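Long-range contacts in fibronectin type III domain-containing protein (Simiduia agarivorans, PDB 6P2K), which probably hydrolyses xyloglucan or related beta-glucans as a family 74 glycoside hydrolase, through a catalytic region built from beta-propellers, with zinc ions bound in the crystal: residues D23-N28 with V63-G68; A106-N111 with V169-S174; Y236-L241 with E260-Y265; L445-A450 with G472-G477. All coordinates share one frame; numbering follows the deposited sequence.

Interaction 1 of 4, residues D23-N28 with V63-G68; sequences DPNQAN and VAVTPG
Asn-25 and the chain from Thr-66 to Gly-68 illustrate how a loop can be tied to the chain that follows strand 60-66 by one side-chain amide. CB of Asn-25 carries CG into a position beside its own backbone N, anti to the carbonyl carbon (chi1 -51°), and the flat amide at the tip then meets the backbone of 63-68 with both of its polar atoms. Asn-25 OD1 accepts from Gly-68 N at 2.7 Å, the donor tilted modestly from the carbonyl plane. Asn-25 ND2 gives one hydrogen to Thr-66 O at 3.0 Å, in the plane of the amide but above that of the Thr-66 carbonyl. The same ND2 of Asn-25 bonds to Asp-23 OD1 at 3.0 Å, on the syn lone pair of the carboxylate. Asp-23 OD1 is gripped a second time by Asn-25 N, at 2.8 Å, which closes an Asx turn. An alanine at Asn-25 would probably leave Thr-66 O and Gly-68 N without these side-chain mates and let the loop drift from 66-68. Val-65 CB lies 4.1 Å from Pro-24 CD, the apolar touch of the contact, while Val-65 CG1 packs 3.6 Å from the carboxylate oxygen Asp-23 OD1. Gln-26 NE2 holds the other carboxylate oxygen, OD2 of Asp-23. The loop joins strands 17-22 and 30-34 of one four-stranded sheet, whereas strand 60-66 opens the next; Tyr-31 and Ile-73 pack on Val-65, and Phe-107 of strand 102-108 covers Thr-66 and Pro-67.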
loop_
_atom_site.group_PDB
_atom_site.type_symbol
_atom_site.label_atom_id
_atom_site.label_comp_id
_atom_site.label_asym_id
_atom_site.label_seq_id
_atom_site.Cartn_x
_atom_site.Cartn_y
_atom_site.Cartn_z
ATOM N N ASP B 23 -25.748 32.159 39.563
ATOM C CA ASP B 23 -26.677 33.183 40.018
ATOM C C ASP B 23 -27.763 32.493 40.834
ATOM O O ASP B 23 -28.541 31.700 40.285
ATOM C CB ASP B 23 -27.268 33.941 38.823
ATOM C CG ASP B 23 -28.149 35.117 39.230
ATOM O OD1 ASP B 23 -28.631 35.160 40.384
ATOM O OD2 ASP B 23 -28.374 36.002 38.378
ATOM N N PRO B 24 -27.845 32.755 42.142
ATOM C CA PRO B 24 -28.893 32.108 42.947
ATOM C C PRO B 24 -30.300 32.539 42.568
ATOM O O PRO B 24 -31.257 31.827 42.900
ATOM C CB PRO B 24 -28.546 32.534 44.380
ATOM C CG PRO B 24 -27.821 33.827 44.214
ATOM C CD PRO B 24 -27.029 33.686 42.938
ATOM N N ASN B 25 -30.456 33.670 41.876
ATOM C CA ASN B 25 -31.780 34.158 41.513
ATOM C C ASN B 25 -32.312 33.539 40.228
ATOM O O ASN B 25 -33.533 33.498 40.040
ATOM C CB ASN B 25 -31.761 35.681 41.359
ATOM C CG ASN B 25 -31.153 36.382 42.555
ATOM O OD1 ASN B 25 -31.763 36.456 43.620
ATOM N ND2 ASN B 25 -29.945 36.907 42.382
ATOM N N GLN B 26 -31.438 33.062 39.343
ATOM C CA GLN B 26 -31.847 32.599 38.021
ATOM C C GLN B 26 -31.124 31.298 37.706
ATOM O O GLN B 26 -29.897 31.293 37.558
ATOM C CB GLN B 26 -31.533 33.640 36.949
ATOM C CG GLN B 26 -32.109 35.018 37.166
ATOM C CD GLN B 26 -31.635 35.974 36.098
ATOM O OE1 GLN B 26 -32.391 36.355 35.206
ATOM N NE2 GLN B 26 -30.361 36.348 36.166
ATOM N N ALA B 27 -31.876 30.210 37.566
ATOM C CA ALA B 27 -31.271 28.955 37.147
ATOM C C ALA B 27 -30.708 29.084 35.736
ATOM O O ALA B 27 -31.268 29.785 34.890
ATOM C CB ALA B 27 -32.295 27.825 37.215
ATOM N N ASN B 28 -29.578 28.414 35.503
ATOM C CA ASN B 28 -28.827 28.389 34.249
ATOM C C ASN B 28 -28.057 29.680 33.987
ATOM O O ASN B 28 -27.462 29.823 32.909
ATOM C CB ASN B 28 -29.726 28.067 33.048
ATOM C CG ASN B 28 -30.471 26.754 33.222
ATOM O OD1 ASN B 28 -29.876 25.738 33.580
ATOM N ND2 ASN B 28 -31.778 26.773 32.982
ATOM N N VAL B 63 -16.699 36.411 41.926
ATOM C CA VAL B 63 -17.923 37.009 41.406
ATOM C C VAL B 63 -19.065 36.617 42.334
ATOM O O VAL B 63 -19.160 35.461 42.760
ATOM C CB VAL B 63 -18.220 36.562 39.956
ATOM C CG1 VAL B 63 -19.519 37.179 39.460
ATOM C CG2 VAL B 63 -17.076 36.930 39.029
ATOM N N ALA B 64 -19.931 37.579 42.650
ATOM C CA ALA B 64 -21.088 37.318 43.497
ATOM C C ALA B 64 -22.278 38.123 42.999
ATOM O O ALA B 64 -22.151 39.316 42.714
ATOM C CB ALA B 64 -20.800 37.658 44.963
ATOM N N VAL B 65 -23.430 37.464 42.896
ATOM C CA VAL B 65 -24.685 38.106 42.525
ATOM C C VAL B 65 -25.495 38.341 43.791
ATOM O O VAL B 65 -25.567 37.468 44.662
ATOM C CB VAL B 65 -25.469 37.250 41.512
ATOM C CG1 VAL B 65 -26.585 38.062 40.885
ATOM C CG2 VAL B 65 -24.538 36.710 40.441
ATOM N N THR B 66 -26.103 39.512 43.897
ATOM C CA THR B 66 -26.833 39.850 45.111
ATOM C C THR B 66 -28.090 38.996 45.228
ATOM O O THR B 66 -28.873 38.920 44.274
ATOM C CB THR B 66 -27.214 41.323 45.130
ATOM O OG1 THR B 66 -27.987 41.631 43.966
ATOM C CG2 THR B 66 -25.973 42.191 45.172
ATOM N N PRO B 67 -28.308 38.335 46.360
ATOM C CA PRO B 67 -29.596 37.675 46.590
ATOM C C PRO B 67 -30.749 38.661 46.464
ATOM O O PRO B 67 -30.759 39.717 47.099
ATOM C CB PRO B 67 -29.464 37.139 48.021
ATOM C CG PRO B 67 -27.990 36.955 48.204
ATOM C CD PRO B 67 -27.344 38.067 47.439
ATOM N N GLY B 68 -31.719 38.315 45.621
ATOM C CA GLY B 68 -32.887 39.139 45.413
ATOM C C GLY B 68 -32.743 40.217 44.361
ATOM O O GLY B 68 -33.721 40.926 44.091
#

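Interaction 2 of 4, residues A106-N111 with V169-S174; sequences AFKPGN and VVFDQS
Two neighbouring blades of a beta-propeller meet where Ala-106, Lys-108 and Pro-109 pack around the ring of Phe-171, a case of sheets joined by side chains with no hydrogen bond between the two segments. CG of Phe-171 stands beside its own backbone N (chi1 -79°), and the ring reaches across to 106-111. Lys-108 CA lies over one face, 3.8 Å from the centroid of the Phe-171 ring and 15° off the normal, a CH-pi contact. Over the same face, offset toward the rim, sits Phe-107 O, a close 3.1 Å from CD1 of Phe-171. Ala-106 CB comes to the edge in the ring plane, 4.0 Å from Phe-171 CE1. Strands 102-108 and 166-171 each form the first strand of a four-stranded antiparallel sheet, and here they run nearly parallel, 20° between their directions with axes 7.1 Å apart, in the manner of adjacent propeller blades. Ala-106 CB also touches Val-169 CG1, at 3.8 Å. An alanine at Phe-171 would probably open a gap beneath Lys-108 CA and Phe-107 O, with only CB left against the proline. That proline, Pro-109, sets its CD 3.6 Å from Phe-171 CD2 in an oblique approach, and its CG 3.7 Å from Gln-173 NE2. Pro-109 lies in a type II beta turn from Lys-108 to Asn-111, while an Asx turn from Asp-172 OD1 to Ser-174 N shapes the opposing loop. The Lys-108 side chain crosses that of Phe-171 at about a right angle and runs on extended, away from the ring, to NZ, which bonds to Asn-177 OD1.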
loop_
_atom_site.group_PDB
_atom_site.type_symbol
_atom_site.label_atom_id
_atom_site.label_comp_id
_atom_site.label_asym_id
_atom_site.label_seq_id
_atom_site.Cartn_x
_atom_site.Cartn_y
_atom_site.Cartn_z
ATOM N N ALA B 106 -19.417 37.769 50.276
ATOM C CA ALA B 106 -20.468 37.005 50.934
ATOM C C ALA B 106 -21.533 37.948 51.472
ATOM O O ALA B 106 -21.218 39.012 52.014
ATOM C CB ALA B 106 -19.906 36.145 52.074
ATOM N N PHE B 107 -22.793 37.546 51.325
ATOM C CA PHE B 107 -23.937 38.323 51.778
ATOM C C PHE B 107 -24.527 37.721 53.048
ATOM O O PHE B 107 -24.354 36.536 53.345
ATOM C CB PHE B 107 -25.014 38.390 50.691
ATOM C CG PHE B 107 -24.551 39.023 49.410
ATOM C CD1 PHE B 107 -23.952 38.261 48.423
ATOM C CD2 PHE B 107 -24.721 40.378 49.194
ATOM C CE1 PHE B 107 -23.529 38.839 47.245
ATOM C CE2 PHE B 107 -24.298 40.961 48.017
ATOM C CZ PHE B 107 -23.702 40.190 47.040
ATOM N N LYS B 108 -25.240 38.554 53.791
ATOM C CA LYS B 108 -25.891 38.095 55.013
ATOM C C LYS B 108 -27.232 37.453 54.672
ATOM O O LYS B 108 -27.999 38.017 53.885
ATOM C CB LYS B 108 -26.090 39.257 55.980
ATOM C CG LYS B 108 -26.816 38.897 57.266
ATOM C CD LYS B 108 -26.713 40.028 58.279
ATOM C CE LYS B 108 -27.743 39.883 59.387
ATOM N NZ LYS B 108 -27.700 41.034 60.336
ATOM N N PRO B 109 -27.540 36.280 55.222
ATOM C CA PRO B 109 -28.840 35.656 54.946
ATOM C C PRO B 109 -29.982 36.516 55.471
ATOM O O PRO B 109 -29.983 36.939 56.628
ATOM C CB PRO B 109 -28.754 34.314 55.683
ATOM C CG PRO B 109 -27.285 34.058 55.841
ATOM C CD PRO B 109 -26.672 35.412 56.034
ATOM N N GLY B 110 -30.956 36.776 54.601
ATOM C CA GLY B 110 -32.096 37.594 54.946
ATOM C C GLY B 110 -31.915 39.079 54.719
ATOM O O GLY B 110 -32.911 39.814 54.716
ATOM N N ASN B 111 -30.681 39.547 54.525
ATOM C CA ASN B 111 -30.422 40.976 54.328
ATOM C C ASN B 111 -29.201 41.100 53.412
ATOM O O ASN B 111 -28.059 41.107 53.876
ATOM C CB ASN B 111 -30.209 41.690 55.655
ATOM C CG ASN B 111 -29.833 43.149 55.481
ATOM O OD1 ASN B 111 -30.230 43.793 54.509
ATOM N ND2 ASN B 111 -29.063 43.678 56.425
ATOM N N VAL B 169 -15.371 33.079 53.167
ATOM C CA VAL B 169 -16.177 33.791 54.154
ATOM C C VAL B 169 -17.580 33.206 54.080
ATOM O O VAL B 169 -18.229 33.288 53.032
ATOM C CB VAL B 169 -16.216 35.308 53.889
ATOM C CG1 VAL B 169 -17.264 35.976 54.763
ATOM C CG2 VAL B 169 -14.846 35.934 54.111
ATOM N N VAL B 170 -18.051 32.611 55.175
ATOM C CA VAL B 170 -19.295 31.850 55.162
ATOM C C VAL B 170 -20.150 32.236 56.362
ATOM O O VAL B 170 -19.678 32.207 57.506
ATOM C CB VAL B 170 -19.029 30.332 55.146
ATOM C CG1 VAL B 170 -18.074 29.941 56.265
ATOM C CG2 VAL B 170 -20.337 29.559 55.245
ATOM N N PHE B 171 -21.408 32.583 56.099
ATOM C CA PHE B 171 -22.376 32.891 57.140
ATOM C C PHE B 171 -23.027 31.618 57.675
ATOM O O PHE B 171 -22.995 30.555 57.049
ATOM C CB PHE B 171 -23.465 33.823 56.608
ATOM C CG PHE B 171 -23.050 35.261 56.518
ATOM C CD1 PHE B 171 -22.257 35.702 55.473
ATOM C CD2 PHE B 171 -23.471 36.176 57.471
ATOM C CE1 PHE B 171 -21.881 37.029 55.385
ATOM C CE2 PHE B 171 -23.098 37.504 57.388
ATOM C CZ PHE B 171 -22.301 37.931 56.344
ATOM N N ASP B 172 -23.635 31.747 58.854
ATOM C CA ASP B 172 -24.460 30.695 59.437
ATOM C C ASP B 172 -25.895 30.924 58.975
ATOM O O ASP B 172 -26.530 31.909 59.363
ATOM C CB ASP B 172 -24.349 30.709 60.962
ATOM C CG ASP B 172 -25.231 29.661 61.639
ATOM O OD1 ASP B 172 -25.984 28.945 60.946
ATOM O OD2 ASP B 172 -25.159 29.539 62.880
ATOM N N GLN B 173 -26.410 30.007 58.154
ATOM C CA GLN B 173 -27.755 30.164 57.610
ATOM C C GLN B 173 -28.825 30.170 58.694
ATOM O O GLN B 173 -29.919 30.697 58.462
ATOM C CB GLN B 173 -28.051 29.050 56.603
ATOM C CG GLN B 173 -27.156 29.060 55.371
ATOM C CD GLN B 173 -27.364 30.285 54.508
ATOM O OE1 GLN B 173 -28.495 30.634 54.171
ATOM N NE2 GLN B 173 -26.271 30.949 54.147
ATOM N N SER B 174 -28.541 29.603 59.866
ATOM C CA SER B 174 -29.532 29.494 60.931
ATOM C C SER B 174 -29.480 30.645 61.931
ATOM O O SER B 174 -30.369 30.740 62.785
ATOM C CB SER B 174 -29.363 28.158 61.664
ATOM O OG SER B 174 -30.086 27.127 61.012
#

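Interaction 3 of 4, residues Y236-L241 with E260-Y265; sequences YNTNFL and EGNRRY
Thr-238 OG1 sits between its own backbone N and carbonyl carbon, the crowded position (chi1 73°), and Asn-262 CG lies anti to its backbone N (chi1 -165°); together they bring the hydroxyl up to the amide oxygen across two loops. The hydroxyl donates to Asn-262 OD1 at 2.5 Å from Thr-238 OG1, a very short modelled distance whose exact value deserves caution. The methyl of the same threonine, Thr-238 CG2, covers one face of the Arg-264 guanidinium, 3.4 Å from NH2. Backbone joins backbone where Phe-240 N donates to Arg-263 O at 3.0 Å, from above the carbonyl plane. The Phe-240 ring takes Arg-264 CA over one face, 3.8 Å from its centroid, and Tyr-265 O at its edge, 3.1 Å from CD2. Ring and guanidinium stand 78° apart, so they do not stack. Arg-264 NE makes a weak bond to Asn-237 O at 3.2 Å, and NH2 finds a firmer partner in Leu-234 O. A water accepts from Asn-262 N and donates to Asn-239 OD1, while a second water accepts from Arg-263 N. Behind this seam Glu-260 OE2 is gripped side-on by NE and NH2 of Arg-263, the latter at 2.6 Å, and Lys-312 pairs with its other oxygen. Tyr-236 meets the ring of Tyr-309 of the second subunit. The chemistry thus combines one backbone bond, one short hydroxyl-amide bond, a weak arginine-carbonyl bond and bridging waters: two irregular loops are held by a few polar links, with the Phe-240 ring packed on Arg-264 CA beside them.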
loop_
_atom_site.group_PDB
_atom_site.type_symbol
_atom_site.label_atom_id
_atom_site.label_comp_id
_atom_site.label_asym_id
_atom_site.label_seq_id
_atom_site.Cartn_x
_atom_site.Cartn_y
_atom_site.Cartn_z
ATOM N N TYR B 236 6.500 23.346 47.145
ATOM C CA TYR B 236 7.083 22.520 48.195
ATOM C C TYR B 236 6.184 22.446 49.422
ATOM O O TYR B 236 6.642 22.082 50.508
ATOM C CB TYR B 236 8.475 23.042 48.557
ATOM C CG TYR B 236 9.311 23.298 47.326
ATOM C CD1 TYR B 236 9.833 22.243 46.588
ATOM C CD2 TYR B 236 9.548 24.591 46.880
ATOM C CE1 TYR B 236 10.583 22.470 45.452
ATOM C CE2 TYR B 236 10.297 24.828 45.746
ATOM C CZ TYR B 236 10.812 23.765 45.036
ATOM O OH TYR B 236 11.559 23.995 43.904
ATOM N N ASN B 237 4.908 22.790 49.262
ATOM C CA ASN B 237 3.888 22.646 50.299
ATOM C C ASN B 237 2.772 21.819 49.666
ATOM O O ASN B 237 1.906 22.361 48.974
ATOM C CB ASN B 237 3.392 24.008 50.781
ATOM C CG ASN B 237 2.605 23.921 52.073
ATOM O OD1 ASN B 237 2.418 22.842 52.632
ATOM N ND2 ASN B 237 2.140 25.067 52.557
ATOM N N THR B 238 2.803 20.504 49.894
ATOM C CA THR B 238 1.980 19.569 49.146
ATOM C C THR B 238 0.976 18.794 49.987
ATOM O O THR B 238 0.123 18.106 49.414
ATOM C CB THR B 238 2.872 18.559 48.406
ATOM O OG1 THR B 238 3.427 17.632 49.348
ATOM C CG2 THR B 238 4.008 19.277 47.694
ATOM N N ASN B 239 1.043 18.879 51.313
ATOM C CA ASN B 239 0.262 18.023 52.204
ATOM C C ASN B 239 -0.700 18.887 53.019
ATOM O O ASN B 239 -0.377 19.321 54.126
ATOM C CB ASN B 239 1.196 17.209 53.111
ATOM C CG ASN B 239 0.461 16.153 53.916
ATOM O OD1 ASN B 239 -0.574 15.640 53.495
ATOM N ND2 ASN B 239 1.000 15.819 55.083
ATOM N N PHE B 240 -1.886 19.131 52.466
ATOM C CA PHE B 240 -2.952 19.819 53.185
ATOM C C PHE B 240 -3.856 18.770 53.818
ATOM O O PHE B 240 -4.259 17.811 53.150
ATOM C CB PHE B 240 -3.775 20.717 52.257
ATOM C CG PHE B 240 -3.001 21.843 51.610
ATOM C CD1 PHE B 240 -1.627 21.967 51.762
ATOM C CD2 PHE B 240 -3.667 22.787 50.844
ATOM C CE1 PHE B 240 -0.936 23.005 51.157
ATOM C CE2 PHE B 240 -2.985 23.825 50.237
ATOM C CZ PHE B 240 -1.618 23.936 50.396
ATOM N N LEU B 241 -4.179 18.948 55.094
ATOM C CA LEU B 241 -4.971 17.970 55.823
ATOM C C LEU B 241 -6.358 18.520 56.132
ATOM O O LEU B 241 -6.536 19.719 56.356
ATOM C CB LEU B 241 -4.267 17.544 57.114
ATOM C CG LEU B 241 -3.039 16.669 56.852
ATOM C CD1 LEU B 241 -2.364 16.252 58.145
ATOM C CD2 LEU B 241 -3.431 15.450 56.023
ATOM N N GLU B 260 -6.778 10.480 49.064
ATOM C CA GLU B 260 -5.397 10.315 48.636
ATOM C C GLU B 260 -4.475 11.125 49.537
ATOM O O GLU B 260 -4.786 12.258 49.914
ATOM C CB GLU B 260 -5.228 10.762 47.185
ATOM C CG GLU B 260 -5.511 9.691 46.149
ATOM C CD GLU B 260 -5.319 10.208 44.738
ATOM O OE1 GLU B 260 -5.920 9.643 43.801
ATOM O OE2 GLU B 260 -4.569 11.189 44.568
ATOM N N GLY B 261 -3.339 10.534 49.893
ATOM C CA GLY B 261 -2.383 11.231 50.722
ATOM C C GLY B 261 -1.642 12.312 49.959
ATOM O O GLY B 261 -1.524 12.285 48.732
ATOM N N ASN B 262 -1.156 13.299 50.714
ATOM C CA ASN B 262 -0.233 14.315 50.206
ATOM C C ASN B 262 -0.842 15.103 49.042
ATOM O O ASN B 262 -0.293 15.160 47.942
ATOM C CB ASN B 262 1.096 13.665 49.800
ATOM C CG ASN B 262 2.210 14.676 49.610
ATOM O OD1 ASN B 262 2.313 15.655 50.352
ATOM N ND2 ASN B 262 3.054 14.440 48.611
ATOM N N ARG B 263 -1.992 15.723 49.307
ATOM C CA ARG B 263 -2.682 16.531 48.312
ATOM C C ARG B 263 -3.037 17.891 48.897
ATOM O O ARG B 263 -3.268 18.029 50.101
ATOM C CB ARG B 263 -3.953 15.837 47.801
ATOM C CG ARG B 263 -3.720 14.444 47.243
ATOM C CD ARG B 263 -2.751 14.472 46.072
ATOM N NE ARG B 263 -3.009 13.389 45.126
ATOM C CZ ARG B 263 -2.507 13.335 43.895
ATOM N NH1 ARG B 263 -1.710 14.302 43.456
ATOM N NH2 ARG B 263 -2.800 12.311 43.104
ATOM N N ARG B 264 -3.091 18.896 48.022
ATOM C CA ARG B 264 -3.320 20.281 48.435
ATOM C C ARG B 264 -4.817 20.594 48.492
ATOM O O ARG B 264 -5.324 21.486 47.813
ATOM C CB ARG B 264 -2.601 21.235 47.487
ATOM C CG ARG B 264 -1.106 21.009 47.364
ATOM C CD ARG B 264 -0.618 21.529 46.027
ATOM N NE ARG B 264 0.808 21.834 46.015
ATOM C CZ ARG B 264 1.695 21.193 45.261
ATOM N NH1 ARG B 264 1.300 20.207 44.468
ATOM N NH2 ARG B 264 2.976 21.532 45.301
ATOM N N TYR B 265 -5.524 19.836 49.330
ATOM C CA TYR B 265 -6.965 20.006 49.463
ATOM C C TYR B 265 -7.296 21.408 49.956
ATOM O O TYR B 265 -6.653 21.927 50.873
ATOM C CB TYR B 265 -7.533 18.965 50.426
ATOM C CG TYR B 265 -7.357 17.538 49.963
ATOM C CD1 TYR B 265 -8.008 17.071 48.828
ATOM C CD2 TYR B 265 -6.546 16.654 50.665
ATOM C CE1 TYR B 265 -7.854 15.765 48.401
ATOM C CE2 TYR B 265 -6.387 15.342 50.244
ATOM C CZ TYR B 265 -7.043 14.906 49.111
ATOM O OH TYR B 265 -6.893 13.607 48.680
HETATM O O HOH W 1 -3.087 15.523 52.181
HETATM O O HOH W 2 -1.620 12.717 53.773
#

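Interaction 4 of 4, residues L445-A450 with G472-G477; sequences LSDVQA and GGAHNG
Asp-447 and Ala-474 bring the two backbones closest, their CA atoms 6.0 Å apart, between a bulge at Ser-446 and Asp-447 opposite Thr-467 and an inverse gamma turn centred on Gly-473. The contact shows how a strand and a loop can be joined through water, with no direct hydrogen bond between them. Asp-447 holds CG anti to its backbone N (chi1 -166°), and its two oxygens diverge to separate tasks. Asp-447 OD1 accepts from Gln-449 NE2 at 3.0 Å, on the syn side but tilted from the carboxylate plane, and in the plane of the glutamine amide. Against this polar pair Ala-474 sets its methyl, with CB 3.3 Å from Asp-447 OD1 and 3.4 Å from Gln-449 NE2. OD2 of Asp-447 lies 3.4 Å from Gly-472 CA and accepts from a water at 2.7 Å, which in turn accepts from Gly-472 N. Asp-447 OD2 also bonds to the hydroxyl of Tyr-404, so the carboxylate is firmly committed. A second water accepts from Gln-449 NE2 at 2.9 Å and donates only weakly to Gly-472 O. His-475 and Asn-476 pack against Ser-320 and Gly-319 of the second subunit. Strand 447-456 is one of the two outermost strands of a four-stranded antiparallel sheet, and 472-477 is part of the loop joining its second and third strands, folded back over the first, within one blade of a beta-propeller; the side chain of Gln-449 is about 7 Å from those of the zinc ligands Asp-405 and Asp-513.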
loop_
_atom_site.group_PDB
_atom_site.type_symbol
_atom_site.label_atom_id
_atom_site.label_comp_id
_atom_site.label_asym_id
_atom_site.label_seq_id
_atom_site.Cartn_x
_atom_site.Cartn_y
_atom_site.Cartn_z
ATOM N N LEU B 445 4.646 18.058 23.170
ATOM C CA LEU B 445 5.123 19.301 22.561
ATOM C C LEU B 445 4.187 20.446 22.953
ATOM O O LEU B 445 3.404 20.963 22.154
ATOM C CB LEU B 445 5.214 19.145 21.047
ATOM C CG LEU B 445 6.100 18.011 20.529
ATOM C CD1 LEU B 445 5.927 17.839 19.027
ATOM C CD2 LEU B 445 7.557 18.273 20.879
ATOM N N SER B 446 4.294 20.852 24.216
ATOM C CA SER B 446 3.337 21.775 24.817
ATOM C C SER B 446 3.688 23.249 24.622
ATOM O O SER B 446 2.903 24.108 25.038
ATOM C CB SER B 446 3.192 21.472 26.312
ATOM O OG SER B 446 4.433 21.115 26.890
ATOM N N ASP B 447 4.821 23.567 23.992
ATOM C CA ASP B 447 5.246 24.950 23.800
ATOM C C ASP B 447 5.710 25.136 22.362
ATOM O O ASP B 447 6.640 24.458 21.919
ATOM C CB ASP B 447 6.362 25.323 24.781
ATOM C CG ASP B 447 6.602 26.817 24.852
ATOM O OD1 ASP B 447 7.431 27.323 24.064
ATOM O OD2 ASP B 447 5.960 27.485 25.693
ATOM N N VAL B 448 5.065 26.056 21.640
ATOM C CA VAL B 448 5.288 26.244 20.203
ATOM C C VAL B 448 5.408 27.747 19.951
ATOM O O VAL B 448 4.414 28.434 19.691
ATOM C CB VAL B 448 4.171 25.627 19.353
ATOM C CG1 VAL B 448 4.453 25.835 17.871
ATOM C CG2 VAL B 448 4.024 24.143 19.665
ATOM N N GLN B 449 6.638 28.263 19.985
ATOM C CA GLN B 449 6.870 29.702 19.938
ATOM C C GLN B 449 6.934 30.277 18.526
ATOM O O GLN B 449 6.917 31.504 18.379
ATOM C CB GLN B 449 8.161 30.049 20.693
ATOM C CG GLN B 449 8.042 29.855 22.203
ATOM C CD GLN B 449 9.311 30.199 22.968
ATOM O OE1 GLN B 449 10.075 31.080 22.576
ATOM N NE2 GLN B 449 9.536 29.502 24.077
ATOM N N ALA B 450 6.995 29.442 17.488
ATOM C CA ALA B 450 7.090 29.955 16.128
ATOM C C ALA B 450 6.546 28.924 15.149
ATOM O O ALA B 450 6.820 27.729 15.283
ATOM C CB ALA B 450 8.540 30.311 15.769
ATOM N N GLY B 472 5.391 28.491 29.466
ATOM C CA GLY B 472 6.392 29.151 28.657
ATOM C C GLY B 472 7.812 28.687 28.892
ATOM O O GLY B 472 8.731 29.207 28.245
ATOM N N GLY B 473 8.026 27.727 29.791
ATOM C CA GLY B 473 9.360 27.233 30.075
ATOM C C GLY B 473 9.837 26.207 29.068
ATOM O O GLY B 473 10.102 25.055 29.425
ATOM N N ALA B 474 9.951 26.625 27.805
ATOM C CA ALA B 474 10.370 25.729 26.734
ATOM C C ALA B 474 11.748 25.145 27.021
ATOM O O ALA B 474 12.685 25.868 27.374
ATOM C CB ALA B 474 10.380 26.480 25.404
ATOM N N HIS B 475 11.875 23.828 26.854
ATOM C CA HIS B 475 13.097 23.154 27.281
ATOM C C HIS B 475 14.235 23.328 26.283
ATOM O O HIS B 475 15.390 23.486 26.693
ATOM C CB HIS B 475 12.823 21.669 27.526
ATOM C CG HIS B 475 11.988 21.410 28.739
ATOM N ND1 HIS B 475 11.054 20.397 28.800
ATOM C CD2 HIS B 475 11.935 22.043 29.934
ATOM C CE1 HIS B 475 10.469 20.414 29.985
ATOM N NE2 HIS B 475 10.985 21.404 30.691
ATOM N N ASN B 476 13.943 23.303 24.983
ATOM C CA ASN B 476 15.009 23.355 23.988
ATOM C C ASN B 476 14.414 23.671 22.621
ATOM O O ASN B 476 13.196 23.744 22.447
ATOM C CB ASN B 476 15.794 22.040 23.944
ATOM C CG ASN B 476 14.897 20.825 24.035
ATOM O OD1 ASN B 476 14.048 20.596 23.171
ATOM N ND2 ASN B 476 15.076 20.040 25.089
ATOM N N GLY B 477 15.305 23.864 21.648
ATOM C CA GLY B 477 14.892 24.118 20.280
ATOM C C GLY B 477 14.774 22.830 19.493
ATOM O O GLY B 477 15.682 21.996 19.506
HETATM O O HOH W 3 4.513 26.179 27.535
HETATM O O HOH W 4 11.355 30.010 26.298
#

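How the interactions relate
The four contacts follow one another along the chain, each closing before the next opens, yet only the first two touch. Interactions 1 and 2 have centres 14 Å apart and meet at Phe-107, whose CE2 lies 3.5 Å from Thr-66 CG2, so that four successive sheets are packed one on the next. Interaction 3 stands alone, about 14 Å from interaction 2 and about 13 Å from interaction 4 at their nearest atoms; its Arg-264 side chain is about 13 Å from a zinc ion. Interaction 4 lies on the opposite side of the chain's centre from the first two and comes nearest to a metal, with the Gln-449 side chain about 8 Å from a zinc ion.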